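Long-range contacts in mitochondrial association factor 1 (Toxoplasma gondii, PDB 6BXS), which belongs to a parasite protein family required for manipulating host mitochondria, is built on a macro domain, a fold that in many relatives binds ADP-ribose, and has an uncertain role: residues A[108-113]-A[122-127]; A[148-153]-A[165-170]. One frame throughout, in Å; residues are numbered along the deposited sequence.

Contact 1 of 2, residues A[108-113]-A[122-127]; sequences LVEIDS and RSFAYV
The Arg122 guanidinium has the CA of Asp112 over one face, offset toward the rim. At its edge, in plane, lie CD of Glu110 and a water. Arg122 meets Glu110 side-on: NE and NH2 both donate to OE2, with NH2 to OE2 at 2.6 Å. The NH2 bond uses the anti lone pair of OE2, while NE comes from above the carboxylate plane. The two planes stand 80° apart. NH1 turns to Asp112, in a longer salt bridge to OD1 of 3.4 Å, and the water joins the same two atoms.

The Phe124 ring is approached obliquely. Glu110 lies beside it, pointing the same way, with OE1 3.2 Å from Phe124 CE2. CG of Glu110 is anti to the backbone N (chi1 -176°). Beyond it the chain is extended, and the carboxylate touches both the ring and Arg122. Leu108 CD2 packs on Phe124 CD2 at 3.6 Å.

On the face of Val109, Ile111, Ser123 and Ala125, Val109 CG2 touches Ala125 CB. Past the end of strand 109-111, Ser113 OG and Ser123 OG share a hydrogen bond of 2.8 Å.

The pairing is that of an antiparallel beta hairpin, with strand 109-111 at the border of the sheet. Helix 83-103 packs through Leu97 on Ile111, Ser123 and Ala125. Helix 179-202 lies against the opposite face, where Tyr200 meets the Phe124 ring edge-to-face. Strand 147-152 continues the sheet beyond strand 120-126.

Contact 2 of 2, residues A[148-153]-A[165-170]; sequences FLHILK and DVMLYT
Phe148 and Tyr169 lie side by side and point the same way from a hydrogen-bonded antiparallel pair. CD1 of Phe148 touches CD1 of Tyr169 at 3.8 Å, coming to the Tyr169 ring obliquely. The Tyr169 backbone O sits at the edge of the Phe148 ring, near its plane, and also takes the Phe148 N-H, with N to O at 2.8 Å. The Tyr169 hydroxyl is held outside the pair by the backbone of Thr52 and Phe56.

Next on this face is His150 with Met167. CG of Met167 lies between the backbone N and the carbonyl carbon (chi1 64°), which brings it to 3.9 Å from His150 CB, at the edge of the imidazole. Met167 SD is oblique to the same ring, 5.4 Å from its centroid. Leu152 crosses Met167 at about a right angle, its CD2 4.0 Å from SD. Both imidazole nitrogens are bonded: ND1 to Ser123 OG and NE2 to Gln94 OE1. These partners should fix the ring's rotation.

The other face is aliphatic. Leu149 crosses both Val166 and Leu168 obliquely. Its CD2 meets Val166 CG1 at 3.7 Å, and its CG meets Leu168 CG at 4.1 Å. At the end of the ladder Asp165 O accepts from Leu152 N at 2.8 Å, while the Asp165 carboxylate forms salt bridges to Arg44 and Lys209.

The two strands form a buried antiparallel step inside the mixed sheet of the macro domain. Strand 120-126 flanks strand 147-152, and strand 45-50 flanks strand 166-170. Helix 83-103 packs on Phe148 and Tyr169 through Gln94, whereas Tyr200 of helix 179-202 packs on Leu149 and Ile151 across the sheet.

Contact 1 closes before contact 2 opens along the chain, and their centres lie about 10 Å apart. Both belong to one mixed sheet, in which strands 120-126 and 147-152 are neighbours. The order 109-111, 120-126, 147-152, 166-170 runs from the border inward, each strand antiparallel to the next. Backbone bonds between the contacts, probably including Phe124 N to Leu149 O at 2.7 Å, join them, and Ala125 packs on Phe148. Helices 83-103 and 179-202 sandwich both. Beyond 166-170 the sheet turns parallel with strand 45-50. The two contacts thus form an antiparallel flank beside the parallel centre of this macro domain.

Contact 1 of 2, residues A[108-113]-A[122-127]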
# COMPACT_ATOMS: atom_id res chain seq x y z
N LEU A 108 -2.64 -14.50 6.88
CA LEU A 108 -1.34 -13.87 6.71
C LEU A 108 -0.25 -14.94 6.64
O LEU A 108 -0.00 -15.65 7.61
CB LEU A 108 -1.05 -12.91 7.86
CG LEU A 108 0.15 -11.97 7.69
CD1 LEU A 108 -0.12 -10.93 6.62
CD2 LEU A 108 0.50 -11.30 9.01
N VAL A 109 0.39 -15.06 5.48
CA VAL A 109 1.48 -16.01 5.30
C VAL A 109 2.81 -15.29 5.48
O VAL A 109 2.85 -14.06 5.51
CB VAL A 109 1.42 -16.70 3.93
CG1 VAL A 109 0.16 -17.55 3.83
CG2 VAL A 109 1.48 -15.69 2.79
N GLU A 110 3.89 -16.05 5.60
CA GLU A 110 5.13 -15.52 6.14
C GLU A 110 6.36 -16.33 5.76
O GLU A 110 6.31 -17.56 5.67
CB GLU A 110 5.00 -15.45 7.67
CG GLU A 110 6.16 -14.83 8.41
CD GLU A 110 5.97 -14.90 9.91
OE1 GLU A 110 4.82 -14.73 10.38
OE2 GLU A 110 6.96 -15.13 10.64
N ILE A 111 7.47 -15.63 5.53
CA ILE A 111 8.78 -16.26 5.37
C ILE A 111 9.85 -15.35 5.97
O ILE A 111 9.72 -14.13 5.96
CB ILE A 111 9.12 -16.55 3.89
CG1 ILE A 111 8.95 -15.29 3.02
CG2 ILE A 111 8.28 -17.70 3.35
CD1 ILE A 111 10.24 -14.55 2.76
N ASP A 112 10.91 -15.96 6.49
CA ASP A 112 12.00 -15.21 7.10
C ASP A 112 13.01 -14.78 6.04
O ASP A 112 14.07 -15.40 5.89
CB ASP A 112 12.68 -16.04 8.19
CG ASP A 112 13.75 -15.26 8.93
OD1 ASP A 112 13.78 -14.02 8.83
OD2 ASP A 112 14.56 -15.90 9.64
N SER A 113 12.69 -13.71 5.32
CA SER A 113 13.54 -13.22 4.24
C SER A 113 14.89 -12.74 4.75
O SER A 113 15.87 -12.72 4.01
CB SER A 113 12.83 -12.10 3.48
OG SER A 113 12.30 -11.13 4.38
N ARG A 122 11.91 -9.54 7.31
CA ARG A 122 10.83 -10.52 7.30
C ARG A 122 9.75 -10.06 6.33
O ARG A 122 9.53 -8.86 6.17
CB ARG A 122 10.25 -10.70 8.70
CG ARG A 122 9.50 -12.01 8.88
CD ARG A 122 9.59 -12.50 10.30
NE ARG A 122 9.12 -13.88 10.43
CZ ARG A 122 9.89 -14.94 10.69
NH1 ARG A 122 11.20 -14.82 10.86
NH2 ARG A 122 9.34 -16.14 10.78
N SER A 123 9.09 -11.01 5.68
CA SER A 123 8.14 -10.70 4.62
C SER A 123 6.83 -11.45 4.79
O SER A 123 6.82 -12.65 5.09
CB SER A 123 8.75 -11.02 3.25
OG SER A 123 9.95 -10.30 3.05
N PHE A 124 5.73 -10.74 4.58
CA PHE A 124 4.39 -11.28 4.76
C PHE A 124 3.57 -11.07 3.50
O PHE A 124 3.91 -10.24 2.66
CB PHE A 124 3.69 -10.60 5.95
CG PHE A 124 4.44 -10.72 7.25
CD1 PHE A 124 5.53 -9.91 7.51
CD2 PHE A 124 4.03 -11.62 8.22
CE1 PHE A 124 6.21 -10.01 8.71
CE2 PHE A 124 4.71 -11.72 9.42
CZ PHE A 124 5.80 -10.92 9.66
N ALA A 125 2.48 -11.82 3.37
CA ALA A 125 1.54 -11.62 2.29
C ALA A 125 0.12 -11.98 2.73
O ALA A 125 -0.07 -12.73 3.69
CB ALA A 125 1.93 -12.43 1.07
N TYR A 126 -0.86 -11.44 2.02
CA TYR A 126 -2.26 -11.60 2.39
C TYR A 126 -3.13 -11.25 1.19
O TYR A 126 -2.91 -10.22 0.53
CB TYR A 126 -2.59 -10.70 3.59
CG TYR A 126 -4.04 -10.72 4.06
CD1 TYR A 126 -5.04 -10.05 3.36
CD2 TYR A 126 -4.39 -11.38 5.23
CE1 TYR A 126 -6.35 -10.07 3.80
CE2 TYR A 126 -5.70 -11.40 5.68
CZ TYR A 126 -6.68 -10.74 4.96
OH TYR A 126 -7.98 -10.75 5.40
N VAL A 127 -4.10 -12.11 0.88
CA VAL A 127 -5.11 -11.80 -0.13
C VAL A 127 -6.50 -12.04 0.44
O VAL A 127 -6.76 -13.06 1.07
CB VAL A 127 -4.94 -12.64 -1.41
CG1 VAL A 127 -3.76 -12.12 -2.23
CG2 VAL A 127 -4.78 -14.12 -1.09
O HOH W 1 13.10 -12.33 11.22

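Contact 2 of 2, residues A[148-153]-A[165-170]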
# COMPACT_ATOMS: atom_id res chain seq x y z
N PHE A 148 1.46 -7.32 0.20
CA PHE A 148 2.65 -7.76 0.91
C PHE A 148 3.02 -6.76 2.00
O PHE A 148 2.77 -5.57 1.86
CB PHE A 148 3.81 -7.96 -0.07
CG PHE A 148 3.46 -8.80 -1.26
CD1 PHE A 148 2.97 -8.21 -2.42
CD2 PHE A 148 3.60 -10.17 -1.22
CE1 PHE A 148 2.64 -8.97 -3.51
CE2 PHE A 148 3.27 -10.95 -2.32
CZ PHE A 148 2.79 -10.35 -3.47
N LEU A 149 3.62 -7.27 3.07
CA LEU A 149 4.11 -6.43 4.16
C LEU A 149 5.54 -6.87 4.49
O LEU A 149 5.79 -8.05 4.74
CB LEU A 149 3.20 -6.54 5.39
CG LEU A 149 3.40 -5.52 6.51
CD1 LEU A 149 2.12 -5.40 7.33
CD2 LEU A 149 4.57 -5.89 7.41
N HIS A 150 6.46 -5.92 4.51
CA HIS A 150 7.88 -6.21 4.74
C HIS A 150 8.43 -5.43 5.92
O HIS A 150 8.25 -4.22 6.02
CB HIS A 150 8.71 -5.89 3.50
CG HIS A 150 8.25 -6.58 2.25
ND1 HIS A 150 8.54 -7.90 1.99
CD2 HIS A 150 7.55 -6.12 1.19
CE1 HIS A 150 8.01 -8.24 0.82
NE2 HIS A 150 7.41 -7.17 0.31
N ILE A 151 9.12 -6.14 6.82
CA ILE A 151 9.96 -5.49 7.81
C ILE A 151 11.34 -5.32 7.20
O ILE A 151 12.02 -6.30 6.90
CB ILE A 151 10.06 -6.31 9.11
CG1 ILE A 151 8.66 -6.60 9.67
CG2 ILE A 151 10.90 -5.56 10.14
CD1 ILE A 151 8.65 -7.44 10.93
N LEU A 152 11.75 -4.07 7.01
CA LEU A 152 13.03 -3.77 6.39
C LEU A 152 14.18 -3.91 7.38
O LEU A 152 14.01 -3.68 8.57
CB LEU A 152 13.02 -2.35 5.82
CG LEU A 152 11.98 -2.06 4.73
CD1 LEU A 152 11.98 -0.58 4.39
CD2 LEU A 152 12.26 -2.89 3.48
N LYS A 153 15.35 -4.30 6.87
CA LYS A 153 16.54 -4.37 7.71
C LYS A 153 16.96 -2.94 8.07
O LYS A 153 16.64 -2.00 7.34
CB LYS A 153 17.68 -5.11 7.00
CG LYS A 153 17.34 -6.53 6.58
CD LYS A 153 18.59 -7.32 6.26
CE LYS A 153 18.98 -8.24 7.41
NZ LYS A 153 18.18 -9.49 7.41
N ASP A 165 10.54 1.25 9.43
CA ASP A 165 11.05 -0.02 8.90
C ASP A 165 9.96 -1.01 8.52
O ASP A 165 10.20 -2.22 8.45
CB ASP A 165 11.98 -0.66 9.93
CG ASP A 165 11.27 -1.05 11.21
OD1 ASP A 165 10.12 -0.62 11.41
OD2 ASP A 165 11.87 -1.78 12.02
N VAL A 166 8.75 -0.51 8.27
CA VAL A 166 7.68 -1.33 7.71
C VAL A 166 7.14 -0.69 6.44
O VAL A 166 6.84 0.51 6.42
CB VAL A 166 6.52 -1.53 8.70
CG1 VAL A 166 5.40 -2.36 8.05
CG2 VAL A 166 7.01 -2.21 9.96
N MET A 167 7.02 -1.49 5.39
CA MET A 167 6.41 -1.04 4.14
C MET A 167 5.38 -2.06 3.69
O MET A 167 5.42 -3.22 4.10
CB MET A 167 7.47 -0.85 3.04
CG MET A 167 8.19 -2.12 2.62
SD MET A 167 9.16 -1.92 1.11
CE MET A 167 7.87 -1.84 -0.14
N LEU A 168 4.44 -1.61 2.87
CA LEU A 168 3.51 -2.50 2.20
C LEU A 168 3.65 -2.34 0.69
O LEU A 168 4.18 -1.34 0.20
CB LEU A 168 2.07 -2.23 2.64
CG LEU A 168 1.68 -2.77 4.02
CD1 LEU A 168 1.47 -1.63 4.99
CD2 LEU A 168 0.42 -3.64 3.93
N TYR A 169 3.16 -3.34 -0.03
CA TYR A 169 3.23 -3.40 -1.48
C TYR A 169 1.93 -4.03 -1.95
O TYR A 169 1.57 -5.11 -1.49
CB TYR A 169 4.46 -4.20 -1.94
CG TYR A 169 4.68 -4.28 -3.44
CD1 TYR A 169 3.86 -5.06 -4.25
CD2 TYR A 169 5.75 -3.63 -4.04
CE1 TYR A 169 4.08 -5.15 -5.62
CE2 TYR A 169 5.98 -3.72 -5.41
CZ TYR A 169 5.14 -4.48 -6.19
OH TYR A 169 5.36 -4.58 -7.55
N THR A 170 1.22 -3.35 -2.84
CA THR A 170 -0.08 -3.83 -3.30
C THR A 170 -0.26 -3.57 -4.79
O THR A 170 0.34 -2.65 -5.35
CB THR A 170 -1.25 -3.18 -2.51
OG1 THR A 170 -2.45 -3.94 -2.72
CG2 THR A 170 -1.47 -1.73 -2.92
O HOH W 2 14.99 -1.29 10.73